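PDB 4IVN: transcriptional regulator, which probably represses transcription of the nan operon for sialic acid catabolism and binds N-acetylmannosamine 6-phosphate, an intermediate of that pathway. Local coordinates for residues 117-121 with 248-252; 128-134 with 154-160; 162-166 with 189-193; 177-183 with 203-209. Residue numbers count along the deposited sequence, not the author numbering.

Contact 1: residues 117-121 with 248-252; sequences LARIV and DVLVN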
loop_
_atom_site.group_PDB
_atom_site.type_symbol
_atom_site.label_atom_id
_atom_site.label_comp_id
_atom_site.label_asym_id
_atom_site.label_seq_id
_atom_site.Cartn_x
_atom_site.Cartn_y
_atom_site.Cartn_z
ATOM N N LEU A 117 8.160 -16.527 10.646
ATOM C CA LEU A 117 6.952 -16.452 9.857
ATOM C C LEU A 117 5.953 -17.557 10.317
ATOM O O LEU A 117 4.749 -17.234 10.552
ATOM C CB LEU A 117 7.301 -16.628 8.365
ATOM C CG LEU A 117 6.090 -16.593 7.414
ATOM C CD1 LEU A 117 5.276 -15.290 7.508
ATOM C CD2 LEU A 117 6.504 -16.884 5.968
ATOM N N ALA A 118 6.425 -18.819 10.412
ATOM C CA ALA A 118 5.512 -19.941 10.846
ATOM C C ALA A 118 4.929 -19.681 12.236
ATOM O O ALA A 118 3.718 -19.845 12.456
ATOM C CB ALA A 118 6.207 -21.312 10.763
ATOM N N ARG A 119 5.779 -19.205 13.158
ATOM C CA ARG A 119 5.256 -18.838 14.415
ATOM C C ARG A 119 4.226 -17.708 14.371
ATOM O O ARG A 119 3.249 -17.749 15.113
ATOM C CB ARG A 119 6.378 -18.458 15.355
ATOM C CG ARG A 119 6.973 -19.687 15.963
ATOM C CD ARG A 119 7.732 -19.258 17.203
ATOM N NE ARG A 119 8.633 -18.099 16.937
ATOM C CZ ARG A 119 9.831 -18.176 16.399
ATOM N NH1 ARG A 119 10.338 -19.370 15.998
ATOM N NH2 ARG A 119 10.533 -17.065 16.252
ATOM N N ILE A 120 4.482 -16.687 13.543
ATOM C CA ILE A 120 3.569 -15.536 13.457
ATOM C C ILE A 120 2.177 -15.997 12.902
ATOM O O ILE A 120 1.116 -15.585 13.370
ATOM C CB ILE A 120 4.200 -14.407 12.589
ATOM C CG1 ILE A 120 5.489 -13.895 13.294
ATOM C CG2 ILE A 120 3.173 -13.302 12.340
ATOM C CD1 ILE A 120 6.354 -12.933 12.466
ATOM N N VAL A 121 2.200 -16.851 11.899
ATOM C CA VAL A 121 0.965 -17.462 11.375
ATOM C C VAL A 121 0.125 -18.095 12.431
ATOM O O VAL A 121 -1.103 -17.854 12.497
ATOM C CB VAL A 121 1.289 -18.583 10.407
ATOM C CG1 VAL A 121 -0.024 -19.375 10.085
ATOM C CG2 VAL A 121 1.950 -17.991 9.124
ATOM N N ASP A 248 1.562 -9.942 2.599
ATOM C CA ASP A 248 0.973 -10.933 1.684
ATOM C C ASP A 248 1.345 -12.360 2.030
ATOM O O ASP A 248 0.452 -13.231 2.061
ATOM C CB ASP A 248 1.386 -10.615 0.236
ATOM C CG ASP A 248 0.636 -11.433 -0.769
ATOM O OD1 ASP A 248 -0.643 -11.558 -0.760
ATOM O OD2 ASP A 248 1.336 -11.842 -1.632
ATOM N N VAL A 249 2.654 -12.593 2.256
ATOM C CA VAL A 249 3.163 -13.894 2.665
ATOM C C VAL A 249 2.573 -14.349 3.999
ATOM O O VAL A 249 2.162 -15.508 4.147
ATOM C CB VAL A 249 4.709 -13.880 2.700
ATOM C CG1 VAL A 249 5.207 -15.210 3.174
ATOM C CG2 VAL A 249 5.301 -13.547 1.317
ATOM N N LEU A 250 2.360 -13.422 4.924
ATOM C CA LEU A 250 1.714 -13.816 6.150
ATOM C C LEU A 250 0.359 -14.407 5.854
ATOM O O LEU A 250 0.052 -15.463 6.337
ATOM C CB LEU A 250 1.642 -12.612 7.152
ATOM C CG LEU A 250 0.889 -12.843 8.447
ATOM C CD1 LEU A 250 1.381 -14.071 9.274
ATOM C CD2 LEU A 250 0.846 -11.566 9.332
ATOM N N VAL A 251 -0.506 -13.687 5.131
ATOM C CA VAL A 251 -1.902 -14.095 4.959
ATOM C C VAL A 251 -1.967 -15.258 4.003
ATOM O O VAL A 251 -2.724 -16.180 4.227
ATOM C CB VAL A 251 -2.819 -12.902 4.533
ATOM C CG1 VAL A 251 -4.288 -13.338 4.371
ATOM C CG2 VAL A 251 -2.646 -11.844 5.631
ATOM N N ASN A 252 -1.109 -15.271 2.996
ATOM C CA ASN A 252 -1.072 -16.477 2.161
ATOM C C ASN A 252 -0.647 -17.779 2.887
ATOM O O ASN A 252 -1.146 -18.859 2.535
ATOM C CB ASN A 252 -0.217 -16.250 0.923
ATOM C CG ASN A 252 -0.824 -15.173 -0.000
ATOM O OD1 ASN A 252 -1.981 -14.780 0.175
ATOM N ND2 ASN A 252 -0.034 -14.659 -0.916
#
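Helices 114-126 and 237-257 of the SIS domain lie together on the sheet face that carries F179 and V205, and here they cross at -59° with their local axes 9.8 Å apart. The interface is a small, buried, apolar one of 207 Å². L117 opens it: its CD2 meets V249 CG1 at 3.5 Å, and its CD1 lies 4.1 Å from L250 CA. C94 of the second subunit packs on both L117 and V249, so this edge of the helix pair is also dimer interface. I120, one turn on, points toward the other helix, its CG2 3.6 Å from L250 CD1, and also touches L223 of strand 221-224. V121 then flanks the same leucine with its CG2. L250 thus acts as a wedge between L117, I120 and V121, entering deeply enough to bring its CD1 to 3.9 Å from the backbone N of V121.

Contact 2: residues 128-134 with 154-160; sequences EFIGCIG and KKAIMFE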
loop_
_atom_site.group_PDB
_atom_site.type_symbol
_atom_site.label_atom_id
_atom_site.label_comp_id
_atom_site.label_asym_id
_atom_site.label_seq_id
_atom_site.Cartn_x
_atom_site.Cartn_y
_atom_site.Cartn_z
ATOM N N GLU A 128 -7.999 -13.725 18.754
ATOM C CA GLU A 128 -9.393 -13.329 18.619
ATOM C C GLU A 128 -9.509 -11.867 18.135
ATOM O O GLU A 128 -10.494 -11.450 17.483
ATOM C CB GLU A 128 -10.085 -13.508 19.967
ATOM C CG GLU A 128 -10.411 -15.009 20.199
ATOM C CD GLU A 128 -11.058 -15.265 21.560
ATOM O OE1 GLU A 128 -10.748 -14.534 22.515
ATOM O OE2 GLU A 128 -11.874 -16.208 21.697
ATOM N N PHE A 129 -8.476 -11.085 18.396
ATOM C CA PHE A 129 -8.577 -9.637 18.013
ATOM C C PHE A 129 -7.189 -9.195 17.644
ATOM O O PHE A 129 -6.199 -9.590 18.321
ATOM C CB PHE A 129 -9.124 -8.770 19.177
ATOM C CG PHE A 129 -9.024 -7.244 18.904
ATOM C CD1 PHE A 129 -10.033 -6.592 18.237
ATOM C CD2 PHE A 129 -7.870 -6.520 19.287
ATOM C CE1 PHE A 129 -9.951 -5.189 18.023
ATOM C CE2 PHE A 129 -7.784 -5.159 19.040
ATOM C CZ PHE A 129 -8.828 -4.506 18.421
ATOM N N ILE A 130 -7.094 -8.448 16.545
ATOM C CA ILE A 130 -5.792 -8.036 16.075
ATOM C C ILE A 130 -5.804 -6.523 15.923
ATOM O O ILE A 130 -6.626 -5.927 15.120
ATOM C CB ILE A 130 -5.440 -8.723 14.717
ATOM C CG1 ILE A 130 -5.376 -10.265 14.912
ATOM C CG2 ILE A 130 -4.064 -8.225 14.170
ATOM C CD1 ILE A 130 -5.198 -11.042 13.615
ATOM N N GLY A 131 -4.896 -5.896 16.645
ATOM C CA GLY A 131 -4.759 -4.428 16.614
ATOM C C GLY A 131 -3.541 -4.097 15.765
ATOM O O GLY A 131 -2.462 -4.728 15.927
ATOM N N CYS A 132 -3.632 -3.082 14.895
ATOM C CA CYS A 132 -2.450 -2.743 14.073
ATOM C C CYS A 132 -2.112 -1.259 14.254
ATOM O O CYS A 132 -3.039 -0.476 14.425
ATOM C CB CYS A 132 -2.730 -2.964 12.586
ATOM S SG CYS A 132 -3.259 -4.669 12.255
ATOM N N ILE A 133 -0.822 -0.917 14.255
ATOM C CA ILE A 133 -0.410 0.449 14.609
ATOM C C ILE A 133 0.642 0.897 13.607
ATOM O O ILE A 133 1.619 0.187 13.371
ATOM C CB ILE A 133 0.156 0.585 16.075
ATOM C CG1 ILE A 133 -0.741 0.008 17.158
ATOM C CG2 ILE A 133 0.445 2.046 16.399
ATOM C CD1 ILE A 133 0.115 -0.235 18.412
ATOM N N GLY A 134 0.456 2.115 13.032
ATOM C CA GLY A 134 1.463 2.680 12.179
ATOM C C GLY A 134 1.052 4.058 11.713
ATOM O O GLY A 134 -0.172 4.365 11.653
ATOM N N LYS A 154 -11.017 -12.243 10.236
ATOM C CA LYS A 154 -10.449 -11.946 11.560
ATOM C C LYS A 154 -10.982 -10.570 11.969
ATOM O O LYS A 154 -11.204 -9.671 11.072
ATOM C CB LYS A 154 -8.923 -11.845 11.532
ATOM C CG LYS A 154 -8.144 -13.140 11.195
ATOM C CD LYS A 154 -8.555 -14.309 12.088
ATOM C CE LYS A 154 -7.925 -14.253 13.449
ATOM N NZ LYS A 154 -7.980 -15.663 14.040
ATOM N N LYS A 155 -11.075 -10.326 13.270
ATOM C CA LYS A 155 -11.326 -8.900 13.648
ATOM C C LYS A 155 -9.993 -8.166 13.648
ATOM O O LYS A 155 -9.074 -8.600 14.373
ATOM C CB LYS A 155 -11.940 -8.854 15.079
ATOM C CG LYS A 155 -13.286 -9.613 15.146
ATOM C CD LYS A 155 -14.251 -8.780 14.261
ATOM C CE LYS A 155 -15.730 -9.122 14.474
ATOM N NZ LYS A 155 -15.954 -10.609 14.411
ATOM N N ALA A 156 -9.847 -7.126 12.838
ATOM C CA ALA A 156 -8.600 -6.360 12.815
ATOM C C ALA A 156 -8.969 -4.913 12.802
ATOM O O ALA A 156 -9.871 -4.451 12.052
ATOM C CB ALA A 156 -7.749 -6.700 11.603
ATOM N N ILE A 157 -8.271 -4.159 13.634
ATOM C CA ILE A 157 -8.391 -2.707 13.560
ATOM C C ILE A 157 -7.027 -2.100 13.312
ATOM O O ILE A 157 -6.037 -2.419 14.005
ATOM C CB ILE A 157 -8.952 -2.142 14.856
ATOM C CG1 ILE A 157 -9.050 -0.611 14.762
ATOM C CG2 ILE A 157 -8.004 -2.467 15.964
ATOM C CD1 ILE A 157 -9.797 -0.079 15.917
ATOM N N MET A 158 -6.969 -1.223 12.323
ATOM C CA MET A 158 -5.796 -0.378 12.125
ATOM C C MET A 158 -6.003 1.009 12.816
ATOM O O MET A 158 -6.997 1.687 12.569
ATOM C CB MET A 158 -5.510 -0.302 10.636
ATOM C CG MET A 158 -4.383 0.609 10.183
ATOM S SD MET A 158 -2.876 0.234 11.014
ATOM C CE MET A 158 -1.952 1.755 10.675
ATOM N N PHE A 159 -5.077 1.430 13.672
ATOM C CA PHE A 159 -5.135 2.796 14.269
ATOM C C PHE A 159 -4.056 3.689 13.582
ATOM O O PHE A 159 -2.838 3.351 13.655
ATOM C CB PHE A 159 -4.742 2.715 15.776
ATOM C CG PHE A 159 -5.646 1.860 16.639
ATOM C CD1 PHE A 159 -5.428 0.489 16.769
ATOM C CD2 PHE A 159 -6.675 2.449 17.387
ATOM C CE1 PHE A 159 -6.212 -0.290 17.639
ATOM C CE2 PHE A 159 -7.485 1.666 18.191
ATOM C CZ PHE A 159 -7.234 0.308 18.335
ATOM N N GLU A 160 -4.374 4.851 13.024
ATOM C CA GLU A 160 -3.239 5.899 13.042
ATOM C C GLU A 160 -3.420 6.991 14.123
ATOM O O GLU A 160 -2.444 7.903 14.294
ATOM C CB GLU A 160 -2.936 6.597 11.674
ATOM C CG GLU A 160 -2.810 5.597 10.557
ATOM C CD GLU A 160 -4.140 5.126 10.068
ATOM O OE1 GLU A 160 -5.178 5.601 10.583
ATOM O OE2 GLU A 160 -4.143 4.300 9.144
HETATM O O HOH W 1 -11.051 -12.491 15.051
#
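G131 leaves a hollow between these neighbouring strands. It has no side chain, and the ring of F159 lies over this spot: a CB on G131 would fall 3.9 Å from F159 CE1 and 4.2 Å from I157 CG2. I157 fills the gap between two aromatic rings, its CG2 packing 3.3 Å from CZ of F129, whose side chain folds back over the neighbouring strand. The edge of the F159 ring rests on C132 O. I133 and F159 rise on this same face to meet A165 of helix 162-170. Strands 129-133 and 156-159 run parallel, joined through helix 137-151 as a beta-alpha-beta crossover of the SIS domain, and are laced by hydrogen bonds from I130 N to K155 O (2.9 Å), I157 N to I130 O (2.8 Å), C132 N to I157 O (2.6 Å) and F159 N to C132 O (2.9 Å). On the I130, C132, A156 and M158 face, the crossover helix sets L149 on I130 and A156, whose small methyl CB stays 4.4 Å from I130 CB. Here M158 is the bump: its SD presses against C132 CB at 3.6 Å, and its CE reaches 3.3 Å from G134 O, into the space beside that glycine. At the other end, a water bridges E128 O (2.7 Å) and K155 N (2.8 Å).

Contact 3: residues 162-166 with 189-193; sequences THLAA and EVIHA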
loop_
_atom_site.group_PDB
_atom_site.type_symbol
_atom_site.label_atom_id
_atom_site.label_comp_id
_atom_site.label_asym_id
_atom_site.label_seq_id
_atom_site.Cartn_x
_atom_site.Cartn_y
_atom_site.Cartn_z
ATOM N N THR A 162 -2.754 7.498 17.503
ATOM C CA THR A 162 -1.810 6.774 18.424
ATOM C C THR A 162 -2.241 6.942 19.868
ATOM O O THR A 162 -1.820 6.167 20.718
ATOM C CB THR A 162 -0.364 7.197 18.212
ATOM O OG1 THR A 162 -0.349 8.607 18.124
ATOM C CG2 THR A 162 0.172 6.679 16.831
ATOM N N HIS A 163 -3.110 7.909 20.124
ATOM C CA HIS A 163 -3.809 8.055 21.420
ATOM C C HIS A 163 -4.773 6.953 21.622
ATOM O O HIS A 163 -4.715 6.261 22.660
ATOM C CB HIS A 163 -4.480 9.416 21.493
ATOM C CG HIS A 163 -3.476 10.518 21.694
ATOM N ND1 HIS A 163 -3.466 11.305 22.801
ATOM C CD2 HIS A 163 -2.406 10.929 20.883
ATOM C CE1 HIS A 163 -2.454 12.231 22.692
ATOM N NE2 HIS A 163 -1.779 11.966 21.520
ATOM N N LEU A 164 -5.602 6.690 20.592
ATOM C CA LEU A 164 -6.563 5.589 20.667
ATOM C C LEU A 164 -5.813 4.253 20.736
ATOM O O LEU A 164 -6.216 3.335 21.512
ATOM C CB LEU A 164 -7.502 5.597 19.474
ATOM C CG LEU A 164 -8.645 6.638 19.518
ATOM C CD1 LEU A 164 -9.576 6.429 18.306
ATOM C CD2 LEU A 164 -9.469 6.502 20.789
ATOM N N ALA A 165 -4.764 4.156 19.926
ATOM C CA ALA A 165 -3.996 2.871 19.863
ATOM C C ALA A 165 -3.395 2.627 21.288
ATOM O O ALA A 165 -3.434 1.485 21.821
ATOM C CB ALA A 165 -2.845 2.999 18.858
ATOM N N ALA A 166 -2.829 3.684 21.886
ATOM C CA ALA A 166 -2.338 3.556 23.329
ATOM C C ALA A 166 -3.457 3.106 24.272
ATOM O O ALA A 166 -3.221 2.227 25.138
ATOM C CB ALA A 166 -1.683 4.808 23.869
ATOM N N GLU A 189 5.269 7.634 19.204
ATOM C CA GLU A 189 3.946 7.249 19.666
ATOM C C GLU A 189 3.599 5.814 19.201
ATOM O O GLU A 189 2.859 5.055 19.867
ATOM C CB GLU A 189 2.849 8.317 19.326
ATOM C CG GLU A 189 3.140 9.585 20.119
ATOM C CD GLU A 189 2.023 10.624 20.147
ATOM O OE1 GLU A 189 2.182 11.710 20.729
ATOM O OE2 GLU A 189 0.948 10.392 19.593
ATOM N N VAL A 190 4.221 5.378 18.117
ATOM C CA VAL A 190 3.978 3.982 17.702
ATOM C C VAL A 190 4.610 3.047 18.726
ATOM O O VAL A 190 3.945 2.083 19.146
ATOM C CB VAL A 190 4.546 3.716 16.299
ATOM C CG1 VAL A 190 4.511 2.240 15.948
ATOM C CG2 VAL A 190 3.634 4.476 15.311
ATOM N N ILE A 191 5.899 3.249 19.053
ATOM C CA ILE A 191 6.635 2.445 20.096
ATOM C C ILE A 191 5.910 2.424 21.402
ATOM O O ILE A 191 5.872 1.402 22.074
ATOM C CB ILE A 191 7.979 3.139 20.457
ATOM C CG1 ILE A 191 8.974 2.999 19.327
ATOM C CG2 ILE A 191 8.607 2.609 21.763
ATOM C CD1 ILE A 191 10.225 3.813 19.781
ATOM N N HIS A 192 5.346 3.588 21.787
ATOM C CA HIS A 192 4.725 3.713 23.082
ATOM C C HIS A 192 3.481 2.821 23.152
ATOM O O HIS A 192 3.271 2.063 24.124
ATOM C CB HIS A 192 4.397 5.177 23.358
ATOM C CG HIS A 192 3.638 5.364 24.639
ATOM N ND1 HIS A 192 4.215 5.151 25.889
ATOM C CD2 HIS A 192 2.299 5.731 24.874
ATOM C CE1 HIS A 192 3.293 5.346 26.832
ATOM N NE2 HIS A 192 2.118 5.711 26.199
ATOM N N ALA A 193 2.659 2.865 22.112
ATOM C CA ALA A 193 1.500 2.038 22.079
ATOM C C ALA A 193 1.935 0.555 21.992
ATOM O O ALA A 193 1.405 -0.297 22.775
ATOM C CB ALA A 193 0.543 2.459 20.908
HETATM O O HOH W 2 0.862 6.092 21.801
#
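Helices 162-170 and 188-199, two helices on one face of the parallel sheet of the SIS alpha/beta sandwich, run side by side at 13° over the side that carries I133, with their local axes 9.0 Å apart. E189 makes the polar end of the contact: its OE2 accepts a hydrogen bond of 2.7 Å from T162 OG1 and lies 3.6 Å from H163 CD2. Next to it, one water donates to E189 O (3.0 Å) and to T162 O (2.9 Å), filling the gap between the two backbones. V190 turns away from helix 162-170 to pack on I133 and V135, its side chain about 5 Å from the bound sugar phosphate; I191 faces A277 of the second subunit instead. H192 brings its CD2 to 4.2 Å from A166 CB. A193 marks the closest backbone approach, 4.3 Å from its CA to the CA of A166, which small side chains on both helices permit. Its CB sits 4.0 Å from A165 CB and 3.7 Å from A166 N.

Contact 4: residues 177-183 with 203-209; sequences LWFAVSS and PVVSLTN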
loop_
_atom_site.group_PDB
_atom_site.type_symbol
_atom_site.label_atom_id
_atom_site.label_comp_id
_atom_site.label_asym_id
_atom_site.label_seq_id
_atom_site.Cartn_x
_atom_site.Cartn_y
_atom_site.Cartn_z
ATOM N N LEU A 177 -3.793 -9.771 19.777
ATOM C CA LEU A 177 -2.454 -9.795 19.183
ATOM C C LEU A 177 -2.266 -8.395 18.522
ATOM O O LEU A 177 -3.208 -7.836 17.930
ATOM C CB LEU A 177 -2.427 -10.804 18.026
ATOM C CG LEU A 177 -1.267 -10.826 16.976
ATOM C CD1 LEU A 177 -0.047 -11.330 17.732
ATOM C CD2 LEU A 177 -1.479 -11.843 15.857
ATOM N N TRP A 178 -1.066 -7.826 18.631
ATOM C CA TRP A 178 -0.769 -6.482 18.029
ATOM C C TRP A 178 0.288 -6.557 16.970
ATOM O O TRP A 178 1.274 -7.254 17.146
ATOM C CB TRP A 178 -0.257 -5.529 19.066
ATOM C CG TRP A 178 -1.385 -5.227 19.984
ATOM C CD1 TRP A 178 -1.826 -5.963 21.099
ATOM C CD2 TRP A 178 -2.283 -4.155 19.835
ATOM N NE1 TRP A 178 -2.944 -5.384 21.636
ATOM C CE2 TRP A 178 -3.273 -4.281 20.920
ATOM C CE3 TRP A 178 -2.343 -3.047 18.957
ATOM C CZ2 TRP A 178 -4.290 -3.337 21.106
ATOM C CZ3 TRP A 178 -3.382 -2.120 19.138
ATOM C CH2 TRP A 178 -4.320 -2.252 20.214
ATOM N N PHE A 179 0.104 -5.804 15.877
ATOM C CA PHE A 179 1.166 -5.595 14.915
ATOM C C PHE A 179 1.631 -4.127 14.968
ATOM O O PHE A 179 0.807 -3.193 14.938
ATOM C CB PHE A 179 0.592 -5.842 13.551
ATOM C CG PHE A 179 0.559 -7.314 13.203
ATOM C CD1 PHE A 179 -0.544 -8.067 13.546
ATOM C CD2 PHE A 179 1.634 -7.935 12.581
ATOM C CE1 PHE A 179 -0.631 -9.417 13.225
ATOM C CE2 PHE A 179 1.558 -9.299 12.286
ATOM C CZ PHE A 179 0.476 -10.036 12.666
ATOM N N ALA A 180 2.923 -3.916 15.093
ATOM C CA ALA A 180 3.504 -2.552 15.162
ATOM C C ALA A 180 4.172 -2.430 13.814
ATOM O O ALA A 180 5.117 -3.161 13.562
ATOM C CB ALA A 180 4.565 -2.459 16.341
ATOM N N VAL A 181 3.650 -1.552 12.942
ATOM C CA VAL A 181 4.212 -1.327 11.610
ATOM C C VAL A 181 5.013 -0.043 11.566
ATOM O O VAL A 181 4.475 1.058 11.716
ATOM C CB VAL A 181 3.092 -1.230 10.518
ATOM C CG1 VAL A 181 3.727 -1.174 9.085
ATOM C CG2 VAL A 181 2.134 -2.443 10.717
ATOM N N SER A 182 6.311 -0.168 11.367
ATOM C CA SER A 182 7.249 0.982 11.460
ATOM C C SER A 182 8.530 0.536 10.729
ATOM O O SER A 182 9.132 -0.430 11.169
ATOM C CB SER A 182 7.568 1.249 12.931
ATOM O OG SER A 182 8.529 2.295 13.068
ATOM N N SER A 183 8.957 1.245 9.692
ATOM C CA SER A 183 10.209 0.870 8.991
ATOM C C SER A 183 11.371 1.074 9.942
ATOM O O SER A 183 12.306 0.273 9.952
ATOM C CB SER A 183 10.445 1.797 7.784
ATOM O OG SER A 183 9.714 1.308 6.654
ATOM N N PRO A 203 1.069 -10.676 22.904
ATOM C CA PRO A 203 2.057 -10.695 21.842
ATOM C C PRO A 203 2.043 -9.479 20.887
ATOM O O PRO A 203 0.963 -8.922 20.532
ATOM C CB PRO A 203 1.730 -11.991 21.023
ATOM C CG PRO A 203 0.248 -12.188 21.304
ATOM C CD PRO A 203 0.085 -11.769 22.761
ATOM N N VAL A 204 3.245 -9.072 20.488
ATOM C CA VAL A 204 3.406 -7.925 19.581
ATOM C C VAL A 204 4.268 -8.405 18.477
ATOM O O VAL A 204 5.367 -8.885 18.776
ATOM C CB VAL A 204 4.085 -6.722 20.303
ATOM C CG1 VAL A 204 4.394 -5.548 19.325
ATOM C CG2 VAL A 204 3.239 -6.226 21.481
ATOM N N VAL A 205 3.855 -8.223 17.236
ATOM C CA VAL A 205 4.678 -8.635 16.051
ATOM C C VAL A 205 5.065 -7.317 15.330
ATOM O O VAL A 205 4.189 -6.527 14.999
ATOM C CB VAL A 205 3.851 -9.493 15.053
ATOM C CG1 VAL A 205 4.631 -9.817 13.750
ATOM C CG2 VAL A 205 3.471 -10.848 15.731
ATOM N N SER A 206 6.344 -7.096 15.078
ATOM C CA SER A 206 6.750 -5.871 14.394
ATOM C C SER A 206 7.016 -6.157 12.943
ATOM O O SER A 206 7.646 -7.173 12.620
ATOM C CB SER A 206 8.037 -5.342 15.011
ATOM O OG SER A 206 7.616 -4.799 16.227
ATOM N N LEU A 207 6.557 -5.236 12.096
ATOM C CA LEU A 207 6.884 -5.312 10.676
ATOM C C LEU A 207 7.716 -4.121 10.300
ATOM O O LEU A 207 7.175 -3.025 10.254
ATOM C CB LEU A 207 5.636 -5.270 9.852
ATOM C CG LEU A 207 4.593 -6.373 10.023
ATOM C CD1 LEU A 207 3.555 -6.272 8.895
ATOM C CD2 LEU A 207 5.235 -7.785 9.982
ATOM N N THR A 208 9.035 -4.295 10.045
ATOM C CA THR A 208 9.936 -3.106 9.932
ATOM C C THR A 208 10.846 -3.358 8.756
ATOM O O THR A 208 10.682 -4.352 8.032
ATOM C CB THR A 208 10.928 -3.042 11.139
ATOM O OG1 THR A 208 11.821 -4.184 11.017
ATOM C CG2 THR A 208 10.198 -3.206 12.368
ATOM N N ASN A 209 11.791 -2.447 8.548
ATOM C CA ASN A 209 12.819 -2.642 7.535
ATOM C C ASN A 209 14.186 -2.511 8.184
ATOM O O ASN A 209 15.162 -2.194 7.512
ATOM C CB ASN A 209 12.703 -1.506 6.435
ATOM C CG ASN A 209 11.418 -1.595 5.626
ATOM O OD1 ASN A 209 11.448 -1.895 4.423
ATOM N ND2 ASN A 209 10.320 -1.236 6.223
#
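L207, V205 and A180 bury the most surface here, where strands 176-181 and 204-208 pair in parallel as the two strands of a beta-alpha-beta unit in the SIS sheet. V205 sits against F179, its CG1 3.4 Å from F179 CE2, while its CG2 lies 4.1 Å from L177 CD1; its amide N donates to W178 O (2.8 Å) and its carbonyl O accepts from A180 N (2.9 Å). L207 continues this apolar face, its CG 4.2 Å from F179 CD2. Its backbone carries the ladder on, L207 N donating to A180 O (2.9 Å) and L207 O accepting from S182 N (3.2 Å). A180 lies on the other face, under helix 188-199, with its CB 4.3 Å from V204 CG1. Beyond the strands, N209 N donates to S183 O at 3.1 Å. There the chemistry turns polar: S182 OG and S183 N hydrogen-bond the bound N-acetylmannosamine 6-phosphate, which is consistent with the ladder, as far as S182 N, holding this loop in place for the ligand.

Overall arrangement
Going from the N terminus, 117-121 opens the longest loop, which contact 1 closes only at 248-252; the other three contacts nest inside it. Contact 2 comes first, opening in the strand after helix 114-126 and closing at 154-160, before contact 3 opens at 162-166. Contacts 3 and 4 cross: 177-183 falls inside the loop of contact 3, and 189-193 closes that loop before 203-209 completes contact 4. Contacts 2 and 4 are joined in one sheet, where strands 129-133 and 176-181 are neighbours. Contact 3 covers one face, packing on I133 and F159; contact 1 lies across the other, with I120 and L250 against F179.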